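Local structure of exopolygalacturonate lyase (Vibrio vulnificus, 5A29) at residues 156-161 against 546-551; 83-88 against 128-133. The protein probably cleaves polygalacturonate, the backbone of pectin, by beta-elimination as a manganese-binding member of polysaccharide lyase family 2. All coordinates share one frame; numbering follows the deposited sequence.

In the fold
Both contacts are buried, with interaction 1 about 8 Å and interaction 2 about 14 Å from the centre of the chain, measured between centres. Interaction 1 brings residues distant in sequence together beside a bound tartrate, and waters carry much of its polar chemistry. Interaction 2 is drier and more local: a direct amide-to-backbone pairing and a covered indole join two loops of the N-terminal part of the chain. The two meet through residues 546-551 and 128-133, where the backbone of His550 hydrogen-bonds to Gly132 and to the ring of His133. Interaction 2 itself contains a manganese ligand, His133, whereas Tyr548 of interaction 1 hydrogen-bonds to another, Glu154.

Interaction 1 of 2, residues 156-161 against 546-551; sequences KNHYPY and SGYIHG. With SRT (S,R meso-tartaric acid), chain R; EDO (1,2-ethanediol), chain H.
The carbonyl O of Ser546 stands over the middle of the His158 imidazole, 3.5 Å above its plane. Both ring nitrogens are engaged at the edge: Lys156 N donates to His158 ND1 (2.9 Å), and a water next to NE2 reaches on to Tyr548 O; these two in-plane partners limit the ring's rotation. With no side chain in the way, Gly547 brings its CA to 3.5 Å from His158 NE2. The Tyr548 ring lies obliquely to the imidazole, planes 49° apart. Lys156 crosses this tyrosine at about a right angle, its CB 3.6 Å from Tyr548 OH, near the ring plane. Its CG is turned away from its own N (chi1 -173°) and the chain beyond is extended, and NZ donates a hydrogen bond to tartrate O1 (2.6 Å), making Lys156 part of that ligand's pocket. A water joins NZ to Tyr548 OH, but the hydroxyl's main partner is the manganese ligand Glu154. Asn157 tolerates its left-handed backbone, and its backbone O accepts a hydrogen bond from Ser546 N (3.3 Å). Its side chain instead leads away, onto helices 234-250 and 331-349; the lysine loop then runs into helix 162-168, while the 546-551 segment leads to strand 552-553.

Interaction 2 of 2, residues 83-88 against 128-133; sequences NFANQQ and FYWGGH. With MN (manganese (II) ion), chain C.
Trp130 presents one face of its indole to the methyl of Ala85, whose CB rides 3.4 Å above the ring plane, offset toward the rim. Phe128 CD2 covers the opposite face at a similar height, so the flat ring is held between a small side chain and a phenyl edge atom. Alanine suits the place because its methyl fits between the indole face and the backbone of Gly131, with Ala85 CB 3.4 Å from Gly131 N. The indole's CG sits between its own N and carbonyl carbon (chi1 71°), which swings the ring beneath the 3-10 turn of residues 84-85. Along its benzene side, Phe84 CD2 packs 3.8 Å from Trp130 CE3, and Gln88 NE2 comes up at the edge, near CZ3. That same NE2 lies over the centre of the Phe84 ring while donating to Phe84 O (2.9 Å); a bend at chi2 (-70°) folds the glutamine back to do so.

Gly131 is held through both its backbone polar atoms by the amide of Asn83. OD1 accepts from Gly131 N (2.9 Å) on a lone pair, and ND2 donates to Gly131 O (2.7 Å), with that oxygen nearly in the plane of the asparagine amide. OD1 accepts a second hydrogen bond, from Ala85 N, an Asx turn that ties the amide to its own loop. Glycine matches the backbone angles here (phi 98°), at which a beta carbon would press on the preceding carbonyl.

Two bonds on OD1 and one on ND2 hold the buried amide at both ends, which leaves it little able to turn, so it pairs the loops with a defined geometry. Two residues after Gly131, His133 NE2 binds the manganese with Glu154 and His196, while its ND1 is hydrogen-bonded to His550 O.

Interaction 1 of 2, residues 156-161 against 546-551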
ATOM      1  N   LYS A 156       0.293  -6.641  -4.508  1.00 20.70           N
ATOM      2  CA  LYS A 156       0.979  -5.439  -4.932  1.00 22.66           C
ATOM      3  C   LYS A 156       0.783  -4.390  -3.835  1.00 23.14           C
ATOM      4  O   LYS A 156      -0.240  -3.688  -3.850  1.00 20.93           O
ATOM      5  CB  LYS A 156       0.396  -4.924  -6.270  1.00 20.69           C
ATOM      6  CG  LYS A 156       1.152  -3.742  -6.901  1.00 27.83           C
ATOM      7  CD  LYS A 156       0.312  -3.156  -8.061  1.00 32.63           C
ATOM      8  CE  LYS A 156       0.944  -1.900  -8.671  1.00 35.06           C
ATOM      9  NZ  LYS A 156       0.212  -1.404  -9.905  1.00 36.58           N
ATOM     10  N   ASN A 157       1.749  -4.286  -2.927  1.00 18.87           N
ATOM     11  CA  ASN A 157       1.653  -3.407  -1.736  1.00 19.55           C
ATOM     12  C   ASN A 157       0.330  -3.687  -0.981  1.00 20.14           C
ATOM     13  O   ASN A 157      -0.402  -2.740  -0.612  1.00 18.49           O
ATOM     14  CB  ASN A 157       1.747  -1.915  -2.089  1.00 21.27           C
ATOM     15  CG  ASN A 157       3.140  -1.497  -2.501  1.00 22.25           C
ATOM     16  OD1 ASN A 157       4.105  -2.284  -2.346  1.00 22.33           O
ATOM     17  ND2 ASN A 157       3.263  -0.298  -3.067  1.00 21.73           N
ATOM     18  N   HIS A 158       0.019  -4.977  -0.773  1.00 19.32           N
ATOM     19  CA  HIS A 158      -1.212  -5.357  -0.028  1.00 21.50           C
ATOM     20  C   HIS A 158      -1.020  -5.308   1.470  1.00 22.79           C
ATOM     21  O   HIS A 158      -1.943  -4.894   2.196  1.00 22.39           O
ATOM     22  CB  HIS A 158      -1.664  -6.738  -0.381  1.00 20.43           C
ATOM     23  CG  HIS A 158      -2.558  -6.796  -1.593  1.00 22.47           C
ATOM     24  ND1 HIS A 158      -2.084  -6.622  -2.884  1.00 20.57           N
ATOM     25  CD2 HIS A 158      -3.883  -7.088  -1.716  1.00 21.85           C
ATOM     26  CE1 HIS A 158      -3.082  -6.757  -3.748  1.00 24.78           C
ATOM     27  NE2 HIS A 158      -4.178  -7.073  -3.070  1.00 24.42           N
ATOM     28  N   TYR A 159       0.188  -5.663   1.937  1.00 18.57           N
ATOM     29  CA  TYR A 159       0.526  -5.631   3.383  1.00 18.69           C
ATOM     30  C   TYR A 159      -0.559  -6.214   4.299  1.00 20.00           C
ATOM     31  O   TYR A 159      -1.207  -5.465   5.096  1.00 19.69           O
ATOM     32  CB  TYR A 159       0.864  -4.233   3.825  1.00 17.16           C
ATOM     33  CG  TYR A 159       1.851  -3.461   2.958  1.00 18.95           C
ATOM     34  CD1 TYR A 159       3.034  -4.057   2.493  1.00 18.69           C
ATOM     35  CD2 TYR A 159       1.637  -2.100   2.662  1.00 17.46           C
ATOM     36  CE1 TYR A 159       3.935  -3.316   1.706  1.00 17.14           C
ATOM     37  CE2 TYR A 159       2.554  -1.355   1.930  1.00 18.07           C
ATOM     38  CZ  TYR A 159       3.704  -1.991   1.453  1.00 19.01           C
ATOM     39  OH  TYR A 159       4.659  -1.286   0.730  1.00 20.72           O
ATOM     40  N   PRO A 160      -0.779  -7.533   4.189  1.00 20.44           N
ATOM     41  CA  PRO A 160      -1.780  -8.242   5.024  1.00 20.32           C
ATOM     42  C   PRO A 160      -1.571  -8.077   6.509  1.00 18.94           C
ATOM     43  O   PRO A 160      -0.461  -7.763   6.994  1.00 19.95           O
ATOM     44  CB  PRO A 160      -1.584  -9.731   4.641  1.00 24.56           C
ATOM     45  CG  PRO A 160      -0.843  -9.707   3.302  1.00 24.76           C
ATOM     46  CD  PRO A 160       0.002  -8.470   3.328  1.00 21.43           C
ATOM     47  N   TYR A 161      -2.620  -8.395   7.262  1.00 20.26           N
ATOM     48  CA  TYR A 161      -2.592  -8.162   8.700  1.00 20.09           C
ATOM     49  C   TYR A 161      -1.953  -9.395   9.368  1.00 22.81           C
ATOM     50  O   TYR A 161      -2.565 -10.083  10.198  1.00 19.72           O
ATOM     51  CB  TYR A 161      -4.062  -7.932   9.148  1.00 17.59           C
ATOM     52  CG  TYR A 161      -4.315  -7.447  10.594  1.00 17.96           C
ATOM     53  CD1 TYR A 161      -3.315  -6.962  11.416  1.00 17.63           C
ATOM     54  CD2 TYR A 161      -5.643  -7.466  11.078  1.00 18.95           C
ATOM     55  CE1 TYR A 161      -3.601  -6.511  12.697  1.00 18.69           C
ATOM     56  CE2 TYR A 161      -5.936  -7.040  12.350  1.00 18.80           C
ATOM     57  CZ  TYR A 161      -4.951  -6.595  13.138  1.00 17.52           C
ATOM     58  OH  TYR A 161      -5.287  -6.205  14.411  1.00 19.45           O
ATOM     59  N   SER A 546      -3.434  -1.861   0.302  1.00 22.89           N
ATOM     60  CA  SER A 546      -4.763  -1.777  -0.301  1.00 21.75           C
ATOM     61  C   SER A 546      -4.839  -2.900  -1.343  1.00 28.92           C
ATOM     62  O   SER A 546      -3.793  -3.490  -1.736  1.00 25.58           O
ATOM     63  CB  SER A 546      -4.969  -0.433  -1.005  1.00 23.56           C
ATOM     64  OG  SER A 546      -3.961  -0.327  -2.057  1.00 29.67           O
ATOM     65  N   GLY A 547      -6.035  -3.126  -1.863  1.00 21.94           N
ATOM     66  CA  GLY A 547      -6.248  -4.244  -2.802  1.00 23.40           C
ATOM     67  C   GLY A 547      -7.052  -3.791  -4.016  1.00 22.31           C
ATOM     68  O   GLY A 547      -7.437  -2.614  -4.110  1.00 22.27           O
ATOM     69  N   TYR A 548      -7.190  -4.690  -5.009  1.00 20.04           N
ATOM     70  CA  TYR A 548      -7.909  -4.406  -6.268  1.00 18.82           C
ATOM     71  C   TYR A 548      -8.086  -5.808  -6.918  1.00 20.60           C
ATOM     72  O   TYR A 548      -7.514  -6.829  -6.415  1.00 22.59           O
ATOM     73  CB  TYR A 548      -7.160  -3.455  -7.241  1.00 19.80           C
ATOM     74  CG  TYR A 548      -5.844  -4.059  -7.679  1.00 23.67           C
ATOM     75  CD1 TYR A 548      -4.703  -3.905  -6.874  1.00 24.77           C
ATOM     76  CD2 TYR A 548      -5.766  -4.937  -8.806  1.00 25.28           C
ATOM     77  CE1 TYR A 548      -3.493  -4.513  -7.194  1.00 28.51           C
ATOM     78  CE2 TYR A 548      -4.562  -5.593  -9.109  1.00 24.99           C
ATOM     79  CZ  TYR A 548      -3.427  -5.365  -8.306  1.00 29.45           C
ATOM     80  OH  TYR A 548      -2.196  -5.945  -8.621  1.00 33.17           O
ATOM     81  N   ILE A 549      -8.940  -5.860  -7.957  1.00 23.35           N
ATOM     82  CA  ILE A 549      -9.137  -7.084  -8.740  1.00 22.55           C
ATOM     83  C   ILE A 549      -8.994  -6.649 -10.182  1.00 23.60           C
ATOM     84  O   ILE A 549      -9.524  -5.609 -10.573  1.00 22.81           O
ATOM     85  CB  ILE A 549     -10.543  -7.717  -8.480  1.00 23.97           C
ATOM     86  CG1 ILE A 549     -10.676  -7.949  -6.965  1.00 22.08           C
ATOM     87  CG2 ILE A 549     -10.739  -9.052  -9.259  1.00 22.24           C
ATOM     88  CD1 ILE A 549     -11.992  -8.580  -6.519  1.00 25.09           C
ATOM     89  N   HIS A 550      -8.276  -7.462 -10.965  1.00 22.94           N
ATOM     90  CA  HIS A 550      -7.956  -7.107 -12.321  1.00 20.48           C
ATOM     91  C   HIS A 550      -8.325  -8.308 -13.236  1.00 21.50           C
ATOM     92  O   HIS A 550      -7.887  -9.437 -12.983  1.00 23.07           O
ATOM     93  CB  HIS A 550      -6.457  -6.862 -12.406  1.00 23.66           C
ATOM     94  CG  HIS A 550      -6.008  -6.375 -13.741  1.00 26.41           C
ATOM     95  ND1 HIS A 550      -4.753  -6.667 -14.259  1.00 28.76           N
ATOM     96  CD2 HIS A 550      -6.649  -5.648 -14.685  1.00 28.02           C
ATOM     97  CE1 HIS A 550      -4.648  -6.123 -15.460  1.00 30.39           C
ATOM     98  NE2 HIS A 550      -5.782  -5.491 -15.742  1.00 29.65           N
ATOM     99  N   GLY A 551      -9.095  -8.046 -14.275  1.00 23.57           N
ATOM    100  CA  GLY A 551      -9.416  -9.096 -15.276  1.00 26.31           C
ATOM    101  C   GLY A 551     -10.316  -8.491 -16.333  1.00 28.51           C
ATOM    102  O   GLY A 551     -10.249  -7.278 -16.602  1.00 27.77           O
TER
HETATM  103  O1  SRT R1019      -1.027   0.845  -9.623  1.00 40.65           O
HETATM  104  O11 SRT R1019      -1.078   0.430  -7.499  1.00 46.34           O
HETATM  105  C1  SRT R1019      -1.174   1.225  -8.454  1.00 49.45           C
HETATM  106  C2  SRT R1019      -1.400   2.713  -8.245  1.00 53.54           C
HETATM  107  O2  SRT R1019      -2.746   3.140  -8.228  1.00 58.82           O
HETATM  108  C3  SRT R1019      -0.577   3.202  -7.057  1.00 54.23           C
HETATM  109  O3  SRT R1019       0.762   3.080  -7.571  1.00 48.55           O
HETATM  110  C4  SRT R1019      -1.011   4.595  -6.657  1.00 57.86           C
HETATM  111  O4  SRT R1019      -1.821   4.615  -5.707  1.00 51.38           O
HETATM  112  O41 SRT R1019      -0.660   5.642  -7.300  1.00 58.52           O
HETATM  113  C1  EDO H1572      -2.375  -3.020   4.629  1.00 46.48           C
HETATM  114  O1  EDO H1572      -2.359  -1.901   5.582  1.00 40.69           O
HETATM  115  C2  EDO H1572      -3.530  -4.052   4.618  1.00 30.18           C
HETATM  116  O2  EDO H1572      -4.356  -4.119   3.421  1.00 40.56           O
HETATM  117  O   HOH W   1      -2.800  -2.866  -4.099  1.00 28.13           O
HETATM  118  O   HOH W   2      -1.160  -3.840 -10.756  1.00 34.08           O
HETATM  119  O   HOH W   3      -1.104  -0.198  -1.156  1.00 27.26           O
HETATM  120  O   HOH W   4      -6.682  -7.827  -4.007  1.00 21.99           O

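Interaction 2 of 2, residues 83-88 against 128-133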
ATOM      1  N   ASN A  83     -13.099 -11.257  -1.582  1.00 26.87           N
ATOM      2  CA  ASN A  83     -11.625 -11.304  -1.783  1.00 23.85           C
ATOM      3  C   ASN A  83     -10.997 -10.866  -0.479  1.00 23.79           C
ATOM      4  O   ASN A  83     -10.977  -9.689  -0.177  1.00 22.29           O
ATOM      5  CB  ASN A  83     -11.265 -10.367  -2.945  1.00 21.13           C
ATOM      6  CG  ASN A  83      -9.809 -10.547  -3.402  1.00 24.46           C
ATOM      7  OD1 ASN A  83      -8.957 -10.903  -2.608  1.00 22.90           O
ATOM      8  ND2 ASN A  83      -9.541 -10.284  -4.643  1.00 23.13           N
ATOM      9  N   PHE A  84     -10.500 -11.826   0.299  1.00 21.88           N
ATOM     10  CA  PHE A  84      -9.975 -11.615   1.617  1.00 20.52           C
ATOM     11  C   PHE A  84      -8.781 -10.658   1.597  1.00 20.70           C
ATOM     12  O   PHE A  84      -8.581  -9.961   2.610  1.00 19.96           O
ATOM     13  CB  PHE A  84      -9.595 -12.973   2.252  1.00 22.31           C
ATOM     14  CG  PHE A  84      -9.300 -12.940   3.731  1.00 23.40           C
ATOM     15  CD1 PHE A  84     -10.228 -12.417   4.658  1.00 23.67           C
ATOM     16  CD2 PHE A  84      -8.114 -13.470   4.221  1.00 23.61           C
ATOM     17  CE1 PHE A  84     -10.000 -12.448   6.019  1.00 21.89           C
ATOM     18  CE2 PHE A  84      -7.843 -13.481   5.573  1.00 25.88           C
ATOM     19  CZ  PHE A  84      -8.808 -12.988   6.509  1.00 26.41           C
ATOM     20  N   ALA A  85      -8.080 -10.536   0.451  1.00 19.42           N
ATOM     21  CA  ALA A  85      -6.944  -9.583   0.326  1.00 21.55           C
ATOM     22  C   ALA A  85      -7.432  -8.084   0.357  1.00 20.64           C
ATOM     23  O   ALA A  85      -6.642  -7.165   0.604  1.00 23.59           O
ATOM     24  CB  ALA A  85      -6.175  -9.851  -0.970  1.00 22.31           C
ATOM     25  N   ASN A  86      -8.725  -7.869   0.071  1.00 19.90           N
ATOM     26  CA  ASN A  86      -9.347  -6.535   0.043  1.00 21.19           C
ATOM     27  C   ASN A  86     -10.139  -6.226   1.352  1.00 25.17           C
ATOM     28  O   ASN A  86     -11.049  -5.381   1.332  1.00 28.05           O
ATOM     29  CB  ASN A  86     -10.354  -6.450  -1.150  1.00 21.60           C
ATOM     30  CG  ASN A  86      -9.664  -6.616  -2.511  1.00 28.87           C
ATOM     31  OD1 ASN A  86      -8.439  -6.603  -2.588  1.00 27.41           O
ATOM     32  ND2 ASN A  86     -10.441  -6.788  -3.575  1.00 29.54           N
ATOM     33  N   GLN A  87      -9.914  -7.008   2.405  1.00 22.16           N
ATOM     34  CA  GLN A  87     -10.712  -6.898   3.644  1.00 22.72           C
ATOM     35  C   GLN A  87      -9.813  -6.796   4.835  1.00 22.62           C
ATOM     36  O   GLN A  87     -10.285  -6.793   5.962  1.00 20.90           O
ATOM     37  CB  GLN A  87     -11.598  -8.130   3.807  1.00 22.17           C
ATOM     38  CG  GLN A  87     -12.536  -8.269   2.594  1.00 23.93           C
ATOM     39  CD  GLN A  87     -13.355  -9.559   2.654  1.00 25.77           C
ATOM     40  OE1 GLN A  87     -13.337 -10.284   3.655  1.00 27.71           O
ATOM     41  NE2 GLN A  87     -14.038  -9.856   1.571  1.00 28.08           N
ATOM     42  N   GLN A  88      -8.499  -6.654   4.612  1.00 18.90           N
ATOM     43  CA  GLN A  88      -7.583  -6.623   5.777  1.00 20.34           C
ATOM     44  C   GLN A  88      -7.819  -5.383   6.645  1.00 19.87           C
ATOM     45  O   GLN A  88      -7.585  -5.426   7.872  1.00 20.00           O
ATOM     46  CB  GLN A  88      -6.097  -6.736   5.315  1.00 18.79           C
ATOM     47  CG  GLN A  88      -5.857  -7.981   4.420  1.00 18.86           C
ATOM     48  CD  GLN A  88      -5.954  -9.254   5.261  1.00 19.39           C
ATOM     49  OE1 GLN A  88      -5.233  -9.385   6.239  1.00 21.68           O
ATOM     50  NE2 GLN A  88      -6.912 -10.149   4.949  1.00 21.68           N
ATOM     51  N   PHE A 128      -3.013 -18.420  -0.233  1.00 29.61           N
ATOM     52  CA  PHE A 128      -4.438 -18.116  -0.113  1.00 25.51           C
ATOM     53  C   PHE A 128      -5.050 -17.921  -1.465  1.00 20.45           C
ATOM     54  O   PHE A 128      -4.470 -17.242  -2.382  1.00 25.38           O
ATOM     55  CB  PHE A 128      -4.670 -16.811   0.726  1.00 25.14           C
ATOM     56  CG  PHE A 128      -4.177 -16.883   2.135  1.00 27.14           C
ATOM     57  CD1 PHE A 128      -3.703 -18.069   2.688  1.00 28.58           C
ATOM     58  CD2 PHE A 128      -4.247 -15.747   2.962  1.00 29.70           C
ATOM     59  CE1 PHE A 128      -3.252 -18.115   3.998  1.00 25.38           C
ATOM     60  CE2 PHE A 128      -3.811 -15.782   4.279  1.00 29.54           C
ATOM     61  CZ  PHE A 128      -3.316 -16.980   4.811  1.00 31.07           C
ATOM     62  N   TYR A 129      -6.335 -18.276  -1.568  1.00 22.97           N
ATOM     63  CA  TYR A 129      -7.124 -17.840  -2.724  1.00 23.95           C
ATOM     64  C   TYR A 129      -7.668 -16.416  -2.562  1.00 26.89           C
ATOM     65  O   TYR A 129      -8.801 -16.225  -2.097  1.00 25.00           O
ATOM     66  CB  TYR A 129      -8.299 -18.781  -3.016  1.00 28.28           C
ATOM     67  CG  TYR A 129      -7.835 -20.230  -3.354  1.00 31.71           C
ATOM     68  CD1 TYR A 129      -7.013 -20.463  -4.460  1.00 30.73           C
ATOM     69  CD2 TYR A 129      -8.249 -21.331  -2.576  1.00 35.96           C
ATOM     70  CE1 TYR A 129      -6.583 -21.766  -4.779  1.00 31.01           C
ATOM     71  CE2 TYR A 129      -7.827 -22.650  -2.887  1.00 32.26           C
ATOM     72  CZ  TYR A 129      -7.012 -22.840  -3.999  1.00 37.60           C
ATOM     73  OH  TYR A 129      -6.584 -24.095  -4.371  1.00 39.70           O
ATOM     74  N   TRP A 130      -6.917 -15.437  -3.050  1.00 23.42           N
ATOM     75  CA  TRP A 130      -7.236 -14.008  -2.852  1.00 24.10           C
ATOM     76  C   TRP A 130      -6.337 -13.204  -3.794  1.00 24.99           C
ATOM     77  O   TRP A 130      -5.576 -13.790  -4.605  1.00 23.31           O
ATOM     78  CB  TRP A 130      -7.021 -13.601  -1.366  1.00 18.72           C
ATOM     79  CG  TRP A 130      -5.557 -13.548  -0.932  1.00 18.31           C
ATOM     80  CD1 TRP A 130      -4.447 -13.935  -1.678  1.00 20.48           C
ATOM     81  CD2 TRP A 130      -5.056 -13.115   0.321  1.00 20.31           C
ATOM     82  NE1 TRP A 130      -3.294 -13.683  -0.957  1.00 21.64           N
ATOM     83  CE2 TRP A 130      -3.634 -13.248   0.289  1.00 19.42           C
ATOM     84  CE3 TRP A 130      -5.656 -12.606   1.482  1.00 20.78           C
ATOM     85  CZ2 TRP A 130      -2.831 -12.875   1.351  1.00 23.51           C
ATOM     86  CZ3 TRP A 130      -4.848 -12.279   2.559  1.00 24.11           C
ATOM     87  CH2 TRP A 130      -3.448 -12.397   2.482  1.00 24.20           C
ATOM     88  N   GLY A 131      -6.449 -11.873  -3.748  1.00 23.68           N
ATOM     89  CA  GLY A 131      -5.496 -11.017  -4.457  1.00 18.23           C
ATOM     90  C   GLY A 131      -6.018 -10.542  -5.791  1.00 21.18           C
ATOM     91  O   GLY A 131      -7.229 -10.563  -6.071  1.00 22.82           O
ATOM     92  N   GLY A 132      -5.097 -10.053  -6.597  1.00 17.70           N
ATOM     93  CA  GLY A 132      -5.444  -9.319  -7.821  1.00 17.53           C
ATOM     94  C   GLY A 132      -6.159 -10.129  -8.907  1.00 19.56           C
ATOM     95  O   GLY A 132      -6.845  -9.541  -9.766  1.00 22.34           O
ATOM     96  N   HIS A 133      -6.001 -11.449  -8.899  1.00 21.63           N
ATOM     97  CA  HIS A 133      -6.510 -12.296 -10.029  1.00 20.59           C
ATOM     98  C   HIS A 133      -7.158 -13.530  -9.479  1.00 22.92           C
ATOM     99  O   HIS A 133      -7.303 -14.532 -10.210  1.00 24.29           O
ATOM    100  CB  HIS A 133      -5.352 -12.752 -10.944  1.00 20.92           C
ATOM    101  CG  HIS A 133      -4.679 -11.665 -11.722  1.00 21.12           C
ATOM    102  ND1 HIS A 133      -5.350 -10.721 -12.453  1.00 21.33           N
ATOM    103  CD2 HIS A 133      -3.363 -11.406 -11.898  1.00 21.55           C
ATOM    104  CE1 HIS A 133      -4.478  -9.914 -13.054  1.00 20.14           C
ATOM    105  NE2 HIS A 133      -3.263 -10.314 -12.730  1.00 23.53           N
TER
HETATM  106 MN    MN C 601      -1.444  -9.265 -13.034  1.00 20.94          MN
HETATM  107  O   HOH W   5     -10.666 -14.392  -1.026  1.00 30.23           O
HETATM  108  O   HOH W   6      -2.576  -7.341 -12.678  1.00 20.22           O